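Trichothecene 3-O-acetyltransferase (Fusarium sporotrichioides, PDB 2ZBA) transfers an acetyl group from acetyl-CoA to the 3-hydroxyl of trichothecene mycotoxins during the biosynthesis of compounds such as T-2 toxin. Local coordinates at residues 48-53 with 398-403; 33-38 with 156-161; 217-222 with 374-379; 296-301 with 382-387. All coordinates share one frame; numbering follows the deposited sequence. Where two conformers were deposited one is given.

Contact 1: residues 48-53 with 398-403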
loop_
_atom_site.group_PDB
_atom_site.type_symbol
_atom_site.label_atom_id
_atom_site.label_comp_id
_atom_site.label_asym_id
_atom_site.label_seq_id
_atom_site.Cartn_x
_atom_site.Cartn_y
_atom_site.Cartn_z
ATOM N N VAL A 48 4.527 19.716 -17.079
ATOM C CA VAL A 48 5.525 18.744 -17.538
ATOM C C VAL A 48 6.942 19.221 -17.226
ATOM O O VAL A 48 7.714 18.488 -16.606
ATOM C CB VAL A 48 5.361 18.418 -19.056
ATOM C CG1 VAL A 48 6.372 17.381 -19.520
ATOM C CG2 VAL A 48 3.964 17.902 -19.353
ATOM N N SER A 49 7.267 20.454 -17.623
ATOM C CA SER A 49 8.597 21.027 -17.379
ATOM C C SER A 49 8.941 21.109 -15.897
ATOM O O SER A 49 10.085 20.841 -15.497
ATOM C CB SER A 49 8.724 22.408 -18.027
ATOM O OG SER A 49 8.844 22.289 -19.434
ATOM N N THR A 50 7.958 21.493 -15.090
ATOM C CA THR A 50 8.113 21.588 -13.644
ATOM C C THR A 50 8.413 20.215 -13.017
ATOM O O THR A 50 9.240 20.118 -12.111
ATOM C CB THR A 50 6.855 22.195 -13.013
ATOM O OG1 THR A 50 6.555 23.423 -13.682
ATOM C CG2 THR A 50 7.030 22.438 -11.512
ATOM N N LEU A 51 7.756 19.164 -13.506
ATOM C CA LEU A 51 7.991 17.826 -12.963
ATOM C C LEU A 51 9.348 17.281 -13.401
ATOM O O LEU A 51 10.073 16.689 -12.596
ATOM C CB LEU A 51 6.858 16.861 -13.329
ATOM C CG LEU A 51 6.974 15.388 -12.871
ATOM C CD1 LEU A 51 7.154 15.231 -11.334
ATOM C CD2 LEU A 51 5.770 14.620 -13.356
ATOM N N GLU A 52 9.691 17.501 -14.672
ATOM C CA GLU A 52 10.987 17.098 -15.214
ATOM C C GLU A 52 12.149 17.655 -14.397
ATOM O O GLU A 52 13.140 16.959 -14.163
ATOM C CB GLU A 52 11.131 17.543 -16.675
ATOM C CG GLU A 52 10.235 16.807 -17.683
ATOM C CD GLU A 52 10.240 17.478 -19.059
ATOM O OE1 GLU A 52 10.672 18.652 -19.151
ATOM O OE2 GLU A 52 9.817 16.841 -20.048
ATOM N N GLU A 53 12.010 18.909 -13.965
ATOM C CA GLU A 53 13.053 19.623 -13.216
ATOM C C GLU A 53 13.154 19.178 -11.762
ATOM O O GLU A 53 14.253 19.141 -11.192
ATOM C CB GLU A 53 12.825 21.141 -13.282
ATOM C CG GLU A 53 13.179 21.746 -14.626
ATOM C CD GLU A 53 14.658 22.082 -14.749
ATOM O OE1 GLU A 53 15.450 21.164 -15.051
ATOM N N PHE A 398 3.432 20.008 -5.989
ATOM C CA PHE A 398 4.539 19.848 -6.969
ATOM C C PHE A 398 4.934 21.124 -7.734
ATOM O O PHE A 398 5.491 21.035 -8.837
ATOM C CB PHE A 398 4.243 18.736 -7.990
ATOM C CG PHE A 398 4.034 17.381 -7.390
ATOM C CD1 PHE A 398 5.119 16.579 -7.055
ATOM C CD2 PHE A 398 2.742 16.890 -7.183
ATOM C CE1 PHE A 398 4.921 15.312 -6.500
ATOM C CE2 PHE A 398 2.532 15.632 -6.628
ATOM C CZ PHE A 398 3.633 14.840 -6.284
ATOM N N GLY A 399 4.654 22.297 -7.160
ATOM C CA GLY A 399 4.821 23.569 -7.879
ATOM C C GLY A 399 3.984 23.711 -9.143
ATOM O O GLY A 399 4.221 24.616 -9.953
ATOM N N PHE A 400 2.995 22.833 -9.310
ATOM C CA PHE A 400 2.197 22.777 -10.542
ATOM C C PHE A 400 1.247 23.980 -10.665
ATOM O O PHE A 400 0.740 24.269 -11.751
ATOM C CB PHE A 400 1.375 21.479 -10.617
ATOM C CG PHE A 400 2.192 20.224 -10.849
ATOM C CD1 PHE A 400 3.500 20.285 -11.331
ATOM C CD2 PHE A 400 1.617 18.972 -10.639
ATOM C CE1 PHE A 400 4.236 19.116 -11.559
ATOM C CE2 PHE A 400 2.336 17.807 -10.864
ATOM C CZ PHE A 400 3.648 17.880 -11.330
ATOM N N GLY A 401 0.986 24.637 -9.537
ATOM C CA GLY A 401 0.073 25.782 -9.473
ATOM C C GLY A 401 -1.398 25.413 -9.475
ATOM O O GLY A 401 -2.268 26.276 -9.710
ATOM N N LEU A 402 -1.695 24.141 -9.205
ATOM C CA LEU A 402 -3.074 23.642 -9.314
ATOM C C LEU A 402 -3.774 23.461 -7.968
ATOM O O LEU A 402 -4.917 23.000 -7.915
ATOM C CB LEU A 402 -3.104 22.322 -10.085
ATOM C CG LEU A 402 -2.320 22.283 -11.391
ATOM C CD1 LEU A 402 -2.223 20.849 -11.922
ATOM C CD2 LEU A 402 -2.960 23.230 -12.422
ATOM N N GLY A 403 -3.078 23.828 -6.893
ATOM C CA GLY A 403 -3.506 23.495 -5.531
ATOM C C GLY A 403 -3.195 22.035 -5.191
ATOM O O GLY A 403 -2.482 21.338 -5.923
#

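Contact 2: residues 33-38 with 156-161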
loop_
_atom_site.group_PDB
_atom_site.type_symbol
_atom_site.label_atom_id
_atom_site.label_comp_id
_atom_site.label_asym_id
_atom_site.label_seq_id
_atom_site.Cartn_x
_atom_site.Cartn_y
_atom_site.Cartn_z
ATOM N N SER A 33 -2.432 7.352 -7.595
ATOM C CA SER A 33 -2.775 8.414 -8.548
ATOM C C SER A 33 -3.265 9.655 -7.835
ATOM O O SER A 33 -4.140 9.566 -6.968
ATOM C CB SER A 33 -3.859 7.965 -9.525
ATOM O OG SER A 33 -3.419 6.892 -10.299
ATOM N N LEU A 34 -2.717 10.806 -8.225
ATOM C CA LEU A 34 -3.143 12.097 -7.676
ATOM C C LEU A 34 -3.816 12.884 -8.788
ATOM O O LEU A 34 -3.190 13.153 -9.812
ATOM C CB LEU A 34 -1.965 12.883 -7.103
ATOM C CG LEU A 34 -1.394 12.464 -5.735
ATOM C CD1 LEU A 34 -1.067 10.949 -5.627
ATOM C CD2 LEU A 34 -0.168 13.320 -5.369
ATOM N N VAL A 35 -5.087 13.229 -8.580
ATOM C CA VAL A 35 -5.906 13.975 -9.555
ATOM C C VAL A 35 -6.052 15.465 -9.179
ATOM O O VAL A 35 -6.375 15.789 -8.028
ATOM C CB VAL A 35 -7.299 13.345 -9.685
ATOM C CG1 VAL A 35 -8.083 13.957 -10.867
ATOM C CG2 VAL A 35 -7.175 11.811 -9.827
ATOM N N TYR A 36 -5.828 16.342 -10.165
ATOM C CA TYR A 36 -5.931 17.802 -10.041
ATOM C C TYR A 36 -6.792 18.375 -11.188
ATOM O O TYR A 36 -6.731 17.863 -12.314
ATOM C CB TYR A 36 -4.562 18.471 -10.154
ATOM C CG TYR A 36 -3.474 17.993 -9.215
ATOM C CD1 TYR A 36 -3.122 18.731 -8.087
ATOM C CD2 TYR A 36 -2.769 16.819 -9.485
ATOM C CE1 TYR A 36 -2.102 18.286 -7.229
ATOM C CE2 TYR A 36 -1.760 16.375 -8.655
ATOM C CZ TYR A 36 -1.428 17.093 -7.536
ATOM O OH TYR A 36 -0.422 16.614 -6.722
ATOM N N PRO A 37 -7.588 19.440 -10.912
ATOM C CA PRO A 37 -8.251 20.158 -12.012
ATOM C C PRO A 37 -7.231 21.020 -12.761
ATOM O O PRO A 37 -6.248 21.465 -12.165
ATOM C CB PRO A 37 -9.261 21.060 -11.287
ATOM C CG PRO A 37 -8.619 21.351 -9.953
ATOM C CD PRO A 37 -7.905 20.033 -9.595
ATOM N N VAL A 38 -7.443 21.227 -14.057
ATOM C CA VAL A 38 -6.596 22.132 -14.834
ATOM C C VAL A 38 -7.496 23.133 -15.534
ATOM O O VAL A 38 -8.364 22.761 -16.348
ATOM C CB VAL A 38 -5.692 21.395 -15.854
ATOM C CG1 VAL A 38 -4.993 22.399 -16.794
ATOM C CG2 VAL A 38 -4.672 20.531 -15.130
ATOM N N GLY A 156 -8.410 18.475 -16.402
ATOM C CA GLY A 156 -7.580 18.021 -15.307
ATOM C C GLY A 156 -6.282 17.321 -15.651
ATOM O O GLY A 156 -5.724 17.469 -16.751
ATOM N N LEU A 157 -5.803 16.566 -14.669
ATOM C CA LEU A 157 -4.478 15.971 -14.701
ATOM C C LEU A 157 -4.428 14.859 -13.672
ATOM O O LEU A 157 -4.763 15.093 -12.506
ATOM C CB LEU A 157 -3.436 17.017 -14.338
ATOM C CG LEU A 157 -1.967 16.596 -14.400
ATOM C CD1 LEU A 157 -1.395 16.845 -15.796
ATOM C CD2 LEU A 157 -1.196 17.352 -13.353
ATOM N N ILE A 158 -4.020 13.662 -14.109
ATOM C CA ILE A 158 -3.726 12.533 -13.219
ATOM C C ILE A 158 -2.227 12.214 -13.207
ATOM O O ILE A 158 -1.634 11.852 -14.240
ATOM C CB ILE A 158 -4.521 11.262 -13.593
ATOM C CG1 ILE A 158 -6.023 11.550 -13.597
ATOM C CG2 ILE A 158 -4.211 10.126 -12.604
ATOM C CD1 ILE A 158 -6.852 10.405 -14.125
ATOM N N LEU A 159 -1.608 12.368 -12.044
ATOM C CA LEU A 159 -0.237 11.937 -11.876
ATOM C C LEU A 159 -0.243 10.592 -11.168
ATOM O O LEU A 159 -0.828 10.455 -10.085
ATOM C CB LEU A 159 0.554 12.946 -11.061
ATOM C CG LEU A 159 1.975 12.529 -10.702
ATOM C CD1 LEU A 159 2.848 12.391 -11.949
ATOM C CD2 LEU A 159 2.540 13.542 -9.784
ATOM N N THR A 160 0.391 9.604 -11.795
ATOM C CA THR A 160 0.480 8.264 -11.227
ATOM C C THR A 160 1.929 7.946 -10.922
ATOM O O THR A 160 2.795 8.163 -11.770
ATOM C CB THR A 160 -0.077 7.236 -12.187
ATOM O OG1 THR A 160 -1.446 7.551 -12.468
ATOM C CG2 THR A 160 0.017 5.840 -11.581
ATOM N N VAL A 161 2.200 7.475 -9.703
ATOM C CA VAL A 161 3.565 7.107 -9.305
ATOM C C VAL A 161 3.683 5.618 -8.969
ATOM O O VAL A 161 2.907 5.096 -8.141
ATOM C CB VAL A 161 4.087 7.961 -8.140
ATOM C CG1 VAL A 161 5.564 7.653 -7.873
ATOM C CG2 VAL A 161 3.892 9.452 -8.438
#

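Contact 3: residues 217-222 with 374-379. With CA (calcium ion), chain H; CA (calcium ion), chain G.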
loop_
_atom_site.group_PDB
_atom_site.type_symbol
_atom_site.label_atom_id
_atom_site.label_comp_id
_atom_site.label_asym_id
_atom_site.label_seq_id
_atom_site.Cartn_x
_atom_site.Cartn_y
_atom_site.Cartn_z
ATOM N N LEU A 217 7.248 -17.547 13.000
ATOM C CA LEU A 217 7.265 -17.313 11.547
ATOM C C LEU A 217 6.283 -18.176 10.734
ATOM O O LEU A 217 6.245 -18.104 9.503
ATOM C CB LEU A 217 8.693 -17.411 10.991
ATOM C CG LEU A 217 9.675 -16.325 11.458
ATOM C CD1 LEU A 217 10.826 -16.281 10.530
ATOM C CD2 LEU A 217 9.061 -14.911 11.579
ATOM N N ASP A 218 5.459 -18.943 11.431
ATOM C CA ASP A 218 4.456 -19.805 10.797
ATOM C C ASP A 218 3.600 -19.043 9.755
ATOM O O ASP A 218 3.521 -19.462 8.594
ATOM C CB ASP A 218 3.586 -20.468 11.854
ATOM C CG ASP A 218 2.386 -21.212 11.269
ATOM O OD1 ASP A 218 2.375 -21.645 10.090
ATOM O OD2 ASP A 218 1.435 -21.406 12.030
ATOM N N HIS A 219 3.020 -17.919 10.148
ATOM C CA HIS A 219 2.163 -17.133 9.227
ATOM C C HIS A 219 2.866 -16.620 7.970
ATOM O O HIS A 219 2.200 -16.174 7.007
ATOM C CB HIS A 219 1.580 -15.914 9.929
ATOM C CG HIS A 219 0.601 -16.224 11.009
ATOM N ND1 HIS A 219 -0.649 -16.750 10.760
ATOM C CD2 HIS A 219 0.656 -15.998 12.341
ATOM C CE1 HIS A 219 -1.305 -16.877 11.901
ATOM N NE2 HIS A 219 -0.533 -16.427 12.873
ATOM N N GLN A 220 4.192 -16.640 7.986
ATOM C CA GLN A 220 4.965 -16.169 6.827
ATOM C C GLN A 220 5.723 -17.271 6.095
ATOM O O GLN A 220 6.533 -16.979 5.232
ATOM C CB GLN A 220 5.863 -14.982 7.206
ATOM C CG GLN A 220 5.053 -13.929 7.985
ATOM C CD GLN A 220 5.884 -12.824 8.589
ATOM O OE1 GLN A 220 6.967 -13.060 9.089
ATOM N NE2 GLN A 220 5.332 -11.610 8.606
ATOM N N ILE A 221 5.418 -18.531 6.409
ATOM C CA ILE A 221 6.018 -19.685 5.710
ATOM C C ILE A 221 4.940 -20.692 5.314
ATOM O O ILE A 221 4.084 -21.018 6.140
ATOM C CB ILE A 221 7.117 -20.405 6.557
ATOM C CG1 ILE A 221 8.227 -19.421 6.953
ATOM C CG2 ILE A 221 7.740 -21.596 5.749
ATOM C CD1 ILE A 221 9.009 -19.819 8.212
ATOM N N ALA A 222 4.983 -21.154 4.057
ATOM C CA ALA A 222 4.061 -22.173 3.494
ATOM C C ALA A 222 4.799 -22.714 2.243
ATOM O O ALA A 222 5.657 -22.005 1.764
ATOM C CB ALA A 222 2.709 -21.550 3.173
ATOM N N THR A 374 1.794 -13.078 3.193
ATOM C CA THR A 374 0.437 -13.635 3.224
ATOM C C THR A 374 0.486 -15.161 3.005
ATOM O O THR A 374 -0.422 -15.740 2.433
ATOM C CB THR A 374 -0.500 -12.926 2.171
ATOM O OG1 THR A 374 0.013 -13.135 0.854
ATOM C CG2 THR A 374 -0.568 -11.414 2.404
ATOM N N ALA A 375 1.560 -15.805 3.482
ATOM C CA ALA A 375 1.803 -17.238 3.241
ATOM C C ALA A 375 0.628 -18.162 3.586
ATOM O O ALA A 375 0.324 -19.084 2.813
ATOM C CB ALA A 375 3.087 -17.695 3.945
ATOM N N ASP A 376 -0.056 -17.887 4.702
ATOM C CA ASP A 376 -1.160 -18.718 5.181
ATOM C C ASP A 376 -2.566 -18.155 4.911
ATOM O O ASP A 376 -3.553 -18.693 5.406
ATOM C CB ASP A 376 -1.015 -18.990 6.683
ATOM C CG ASP A 376 0.207 -19.818 7.015
ATOM O OD1 ASP A 376 0.940 -20.256 6.091
ATOM O OD2 ASP A 376 0.445 -20.016 8.225
ATOM N N ALA A 377 -2.657 -17.080 4.140
ATOM C CA ALA A 377 -3.964 -16.482 3.795
ATOM C C ALA A 377 -4.746 -17.373 2.818
ATOM O O ALA A 377 -4.169 -17.937 1.887
ATOM C CB ALA A 377 -3.763 -15.093 3.203
ATOM N N ASN A 378 -6.050 -17.513 3.067
ATOM C CA ASN A 378 -6.990 -18.188 2.167
ATOM C C ASN A 378 -7.886 -17.135 1.487
ATOM O O ASN A 378 -8.617 -16.452 2.164
ATOM C CB ASN A 378 -7.862 -19.140 2.997
ATOM C CG ASN A 378 -8.760 -20.030 2.154
ATOM O OD1 ASN A 378 -9.171 -19.682 1.044
ATOM N ND2 ASN A 378 -9.075 -21.198 2.690
ATOM N N PRO A 379 -7.848 -17.019 0.142
ATOM C CA PRO A 379 -8.702 -16.004 -0.523
ATOM C C PRO A 379 -10.193 -16.094 -0.144
ATOM O O PRO A 379 -10.854 -15.068 -0.008
ATOM C CB PRO A 379 -8.514 -16.290 -2.012
ATOM C CG PRO A 379 -7.239 -17.075 -2.113
ATOM C CD PRO A 379 -7.038 -17.795 -0.819
HETATM CA CA CA H . 2.589 -21.463 7.633
HETATM CA CA CA G . 0.004 -22.461 10.187
HETATM O O HOH W 1 -0.396 -15.408 6.207
HETATM O O HOH W 2 -1.506 -22.630 11.835
HETATM O O HOH W 3 -2.015 -22.489 8.699
HETATM O O HOH W 4 -0.632 -20.331 10.343
HETATM O O HOH W 5 4.258 -23.135 8.378
#

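Contact 4: residues 296-301 with 382-387. With COA (coenzyme A), chain E.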
loop_
_atom_site.group_PDB
_atom_site.type_symbol
_atom_site.label_atom_id
_atom_site.label_comp_id
_atom_site.label_asym_id
_atom_site.label_seq_id
_atom_site.Cartn_x
_atom_site.Cartn_y
_atom_site.Cartn_z
ATOM N N GLU A 296 -8.507 -15.798 8.800
ATOM C CA GLU A 296 -7.295 -15.061 9.163
ATOM C C GLU A 296 -7.360 -13.616 8.652
ATOM O O GLU A 296 -7.645 -13.371 7.469
ATOM C CB GLU A 296 -6.046 -15.769 8.632
ATOM C CG GLU A 296 -4.685 -15.115 9.008
ATOM C CD GLU A 296 -3.503 -16.075 8.880
ATOM O OE1 GLU A 296 -2.678 -15.894 7.965
ATOM O OE2 GLU A 296 -3.403 -17.021 9.700
ATOM N N PHE A 297 -7.106 -12.667 9.556
ATOM C CA PHE A 297 -6.953 -11.262 9.195
ATOM C C PHE A 297 -5.454 -11.003 9.167
ATOM O O PHE A 297 -4.767 -11.262 10.154
ATOM C CB PHE A 297 -7.644 -10.346 10.223
ATOM C CG PHE A 297 -7.839 -8.917 9.753
ATOM C CD1 PHE A 297 -6.866 -7.948 9.984
ATOM C CD2 PHE A 297 -9.008 -8.540 9.097
ATOM C CE1 PHE A 297 -7.048 -6.620 9.555
ATOM C CE2 PHE A 297 -9.204 -7.214 8.680
ATOM C CZ PHE A 297 -8.219 -6.266 8.898
ATOM N N CYS A 298 -4.947 -10.554 8.022
ATOM C CA CYS A 298 -3.576 -10.062 7.899
ATOM C C CYS A 298 -3.631 -8.546 7.702
ATOM O O CYS A 298 -4.324 -8.064 6.789
ATOM C CB CYS A 298 -2.840 -10.721 6.718
ATOM S SG CYS A 298 -3.152 -12.473 6.500
ATOM N N ARG A 299 -2.920 -7.811 8.560
ATOM C CA ARG A 299 -2.930 -6.333 8.588
ATOM C C ARG A 299 -1.526 -5.776 8.472
ATOM O O ARG A 299 -0.701 -6.037 9.332
ATOM C CB ARG A 299 -3.554 -5.845 9.906
ATOM C CG ARG A 299 -3.898 -4.379 9.962
ATOM C CD ARG A 299 -4.177 -3.976 11.417
ATOM N NE ARG A 299 -4.831 -2.671 11.528
ATOM C CZ ARG A 299 -5.087 -2.045 12.671
ATOM N NH1 ARG A 299 -4.738 -2.585 13.842
ATOM N NH2 ARG A 299 -5.684 -0.856 12.635
ATOM N N ALA A 300 -1.252 -4.993 7.426
ATOM C CA ALA A 300 0.060 -4.353 7.263
ATOM C C ALA A 300 0.400 -3.329 8.379
ATOM O O ALA A 300 -0.466 -2.583 8.888
ATOM C CB ALA A 300 0.190 -3.675 5.868
ATOM N N VAL A 301 1.674 -3.312 8.738
ATOM C CA VAL A 301 2.154 -2.436 9.799
ATOM C C VAL A 301 3.474 -1.830 9.345
ATOM O O VAL A 301 4.409 -2.537 8.993
ATOM C CB VAL A 301 2.248 -3.161 11.227
ATOM C CG1 VAL A 301 2.858 -4.549 11.134
ATOM C CG2 VAL A 301 3.020 -2.300 12.237
ATOM N N SER A 382 -10.016 -15.340 4.218
ATOM C CA SER A 382 -9.106 -14.397 4.863
ATOM C C SER A 382 -9.439 -12.944 4.514
ATOM O O SER A 382 -10.394 -12.669 3.783
ATOM C CB SER A 382 -7.646 -14.731 4.533
ATOM O OG SER A 382 -7.336 -14.389 3.192
ATOM N N ILE A 383 -8.671 -12.023 5.092
ATOM C CA ILE A 383 -8.618 -10.635 4.668
ATOM C C ILE A 383 -7.147 -10.243 4.710
ATOM O O ILE A 383 -6.425 -10.593 5.651
ATOM C CB ILE A 383 -9.454 -9.680 5.551
ATOM C CG1 ILE A 383 -10.950 -9.946 5.364
ATOM C CG2 ILE A 383 -9.134 -8.233 5.199
ATOM C CD1 ILE A 383 -11.844 -9.218 6.313
HETATM N N MSE A 384 -6.704 -9.536 3.674
HETATM C CA MSE A 384 -5.347 -9.023 3.611
HETATM C C MSE A 384 -5.407 -7.512 3.372
HETATM O O MSE A 384 -5.599 -7.047 2.255
HETATM C CB MSE A 384 -4.576 -9.758 2.513
HETATM C CG MSE A 384 -4.844 -11.271 2.522
HETATM SE SE MSE A 384 -4.918 -12.069 0.740
HETATM C CE MSE A 384 -3.238 -12.030 0.368
ATOM N N LEU A 385 -5.264 -6.751 4.449
ATOM C CA LEU A 385 -5.491 -5.312 4.410
ATOM C C LEU A 385 -4.230 -4.501 4.611
ATOM O O LEU A 385 -3.459 -4.768 5.534
ATOM C CB LEU A 385 -6.506 -4.917 5.475
ATOM C CG LEU A 385 -6.649 -3.412 5.753
ATOM C CD1 LEU A 385 -7.426 -2.708 4.653
ATOM C CD2 LEU A 385 -7.276 -3.166 7.138
ATOM N N SER A 386 -4.033 -3.512 3.740
ATOM C CA SER A 386 -3.016 -2.497 3.930
ATOM C C SER A 386 -3.600 -1.076 4.017
ATOM O O SER A 386 -4.070 -0.516 3.025
ATOM C CB SER A 386 -1.985 -2.536 2.811
ATOM O OG SER A 386 -1.012 -1.529 3.027
ATOM N N SER A 387 -3.529 -0.498 5.209
ATOM C CA SER A 387 -3.958 0.881 5.447
ATOM C C SER A 387 -2.900 1.883 5.006
ATOM O O SER A 387 -1.824 1.935 5.591
ATOM C CB SER A 387 -4.258 1.093 6.930
ATOM O OG SER A 387 -4.433 2.461 7.205
HETATM N N1A COA E . -4.937 6.624 24.319
HETATM C C2A COA E . -6.003 6.900 23.479
HETATM N N3A COA E . -5.789 6.982 22.110
HETATM C C4A COA E . -4.545 6.789 21.585
HETATM C C5A COA E . -3.466 6.517 22.424
HETATM C C6A COA E . -3.667 6.434 23.808
HETATM N N6A COA E . -2.631 6.279 24.638
HETATM N N7A COA E . -2.366 6.379 21.647
HETATM C C8A COA E . -2.725 6.559 20.353
HETATM N N9A COA E . -4.072 6.809 20.296
HETATM C C1B COA E . -4.896 6.952 19.074
HETATM C C2B COA E . -4.634 8.276 18.365
HETATM O O2B COA E . -5.446 9.304 18.892
HETATM C C3B COA E . -4.938 7.914 16.922
HETATM O O3B COA E . -6.323 7.708 16.843
HETATM P P3B COA E . -7.308 8.299 15.710
HETATM O O7A COA E . -6.643 8.079 14.366
HETATM O O8A COA E . -7.501 9.779 15.892
HETATM O O9A COA E . -8.560 7.494 15.856
HETATM C C4B COA E . -4.373 6.512 16.833
HETATM O O4B COA E . -4.597 5.942 18.112
HETATM C C5B COA E . -2.896 6.401 16.491
HETATM O O5B COA E . -2.561 5.029 16.672
HETATM P P1A COA E . -1.531 4.281 15.683
HETATM O O1A COA E . -0.201 4.965 15.679
HETATM O O2A COA E . -1.451 2.798 15.954
HETATM O O3A COA E . -2.082 4.526 14.170
HETATM P P2A COA E . -3.377 3.851 13.481
HETATM O O4A COA E . -4.128 4.964 12.783
HETATM O O5A COA E . -4.236 3.013 14.395
HETATM O O6A COA E . -2.790 2.845 12.379
HETATM C CBP COA E . -1.626 0.873 11.637
HETATM C CCP COA E . -2.498 1.499 12.723
HETATM C CDP COA E . -2.563 0.495 10.489
HETATM C CEP COA E . -0.933 -0.370 12.220
HETATM C CAP COA E . -0.608 1.917 11.172
HETATM O OAP COA E . 0.238 2.294 12.250
HETATM C C9P COA E . 0.255 1.501 10.003
HETATM O O9P COA E . 1.405 0.744 10.238
HETATM N N8P COA E . -0.070 1.913 8.776
HETATM C C7P COA E . 0.729 1.526 7.617
HETATM C C6P COA E . 0.355 0.147 7.071
HETATM C C5P COA E . 1.206 -0.170 5.852
HETATM O O5P COA E . 2.420 -0.468 5.968
HETATM N N4P COA E . 0.609 -0.121 4.667
HETATM C C3P COA E . 1.385 0.266 3.492
HETATM C C2P COA E . 1.436 -0.829 2.431
HETATM S S1P COA E . 2.955 -0.850 1.429
HETATM O O HOH W 6 -2.871 -1.814 7.524
#

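Contact 1: residues 48-53 with 398-403
Phe398 meets helix 44-61 through its carbonyl: the methyl CG2 of Thr50 lies 3.4 Å from Phe398 O. The CB of Phe398 sits over the centre of the Phe400 ring, 3.4 Å above its plane, and the Phe398 ring packs on Leu34 and Tyr36 of strand 29-37. Gly399, at positive phi, offers its carbonyl to the same methyl, with Thr50 CG2 and Gly399 O 3.9 Å apart. Phe400 then returns to the helix with the rim of its ring. CD1 lies beside Thr50 CG2, and CE1 is 3.9 Å from Leu51 CB; Thr50 CG2 and Leu51 CB both lie at the ring edge, near its plane. Thr50 has CG2 anti to its backbone N, which aims the methyl at the loop, while OG1 turns back to Thr46 O within the helix. The loop 398-403 thus packs on the helix that flanks the five-stranded N-terminal sheet. With no hydrogen bond between the segments, the fit rests on a methyl against two backbone carbonyls and a ring edge against that methyl and a methylene.

Contact 2: residues 33-38 with 156-161
Leu159 O accepts the N-H of Leu34 at 2.7 Å, a nearly straight bond lying in the carbonyl plane, and Ser33 CA adds a CA-H...O contact to the same oxygen at 3.2 Å. Leu159 N returns a bond to Leu34 O at 2.8 Å, its donor tilted 23° from that carbonyl plane. Tyr36 and Leu157 form the next hydrogen-bonded pair of this antiparallel ladder: Tyr36 N reaches Leu157 O at 2.9 Å, whereas the reverse bond from Leu157 N to Tyr36 O is bent to 123° and weak. On the face carrying Ser33, Val35, Ile158 and Thr160, Ser33 OG donates to Thr160 OG1 at 3.0 Å, and Thr160 OG1 is also bonded to Val125 O. Val35 and Ile158 run alongside each other on this face, Val35 CG2 against Ile158 CG1. The face of Leu34, Tyr36, Leu157 and Leu159 turns to helix 44-61 and the loop 398-403. At the end of the ladder Val38 CG2 packs 3.8 Å from Leu157 CB, close beside Gly156. Strands 29-37 and 156-164 are neighbours within the mixed N-terminal sheet of this BAHD-superfamily enzyme. The chemistry implies a ladder held firmly around Leu34 and Leu159 and less regularly near Gly156, with a buried hydroxyl pair satisfied on one face and the other apolar apart from Tyr36 OH, which Tyr396 O satisfies.

Contact 3: residues 217-222 with 374-379
Asp218 and Asp376 bring their carboxylates together, OD1 of Asp218 only 3.1 Å from OD2 of Asp376, because both oxygens bind the same calcium ion. Their planes stand 61° apart. Asp376 holds this calcium with both oxygens, at 2.6 Å from OD1, while Asp218 gives it OD1 and its backbone O. Ile221 O binds it at 2.2 Å, the shortest of its bonds, and a water also binds this calcium. Asp218 OD1 also bridges to a second calcium, 2.5 Å away, which takes OD2 and three waters as well. The site is a surface calcium site joining two loops: one carries Asp218 in the 3-10 turn 217-219 and Ile221 just after it, and the other contains the type I turn Thr374-Ala377. The metal probably offsets the repulsion between the two acids. Next to the site, Ala375 CB presses on the backbone at Gln220 C, 3.4 Å away, and meets Ala222 CB. A water takes the N-H of Asp376 and donates to His219 O at 2.8 Å, while the His219 ring stacks with Tyr322.

Contact 4: residues 296-301 with 382-387
Phe297 has CG anti to its backbone N (chi1 -165°), which brings its ring against Ile383 and Leu385 of the neighbouring strand. Its CE2 lies 3.6 Å from Ile383 CG2, and CZ is 3.7 Å from Leu385 CD2, which approaches the ring edge. Ser386 OG is likewise anti to its backbone N (chi1 180°), which places OG beside the pantetheine arm of coenzyme A; Ser386 is an established coenzyme A-binding residue, though the bond from N4P to its OG is weak and doubtful in detail. Ala300 CB lies beside that arm too, 3.6 Å from the C5P carbon of coenzyme A. The backbones of strands 294-302 and 383-387 run parallel in the mixed seven-stranded sheet, joined by four bonds alternating in direction: Ile383 N to Glu296 O, Cys298 N to Ile383 O at 2.8 Å, Leu385 N to Cys298 O, and Ala300 N to Leu385 O. Where the strands part, a water donates to Ala300 O and accepts from Ser387 N at 2.7 Å, continuing the connection. On the Phe297 face, Trp278 and Ser274 of helix 269-285 pack against the side chains. The extended Arg299 chain carries NH2 to salt bridges with Asp270 and Asp271, and one face of its guanidinium lies against CCP of coenzyme A. On the sheet face of Cys298 and Met384, selenomethionine Met384 touches the bound T-2 toxin.

Overall arrangement
Contacts 1 and 2 lie on one side of the molecule, contacts 3 and 4 on the other; the centres of contacts 1 and 3 are about 43 Å apart. Contact 2 lies within the five-stranded N-terminal sheet, and contact 1, its centre about 11 Å from that of contact 2, touches it as Phe398 packs on Tyr36 and Leu34. Their segments alternate along the chain, so a late loop, 398-403, returns to the N-terminal half. Contacts 3 and 4, whose centres are about 12 Å apart, also alternate and both fall inside the long loop closed by contact 1. Contact 4 belongs to the seven-stranded sheet and lines the coenzyme A and toxin pockets; at its Glu296 end it meets the calcium-bound loops of contact 3.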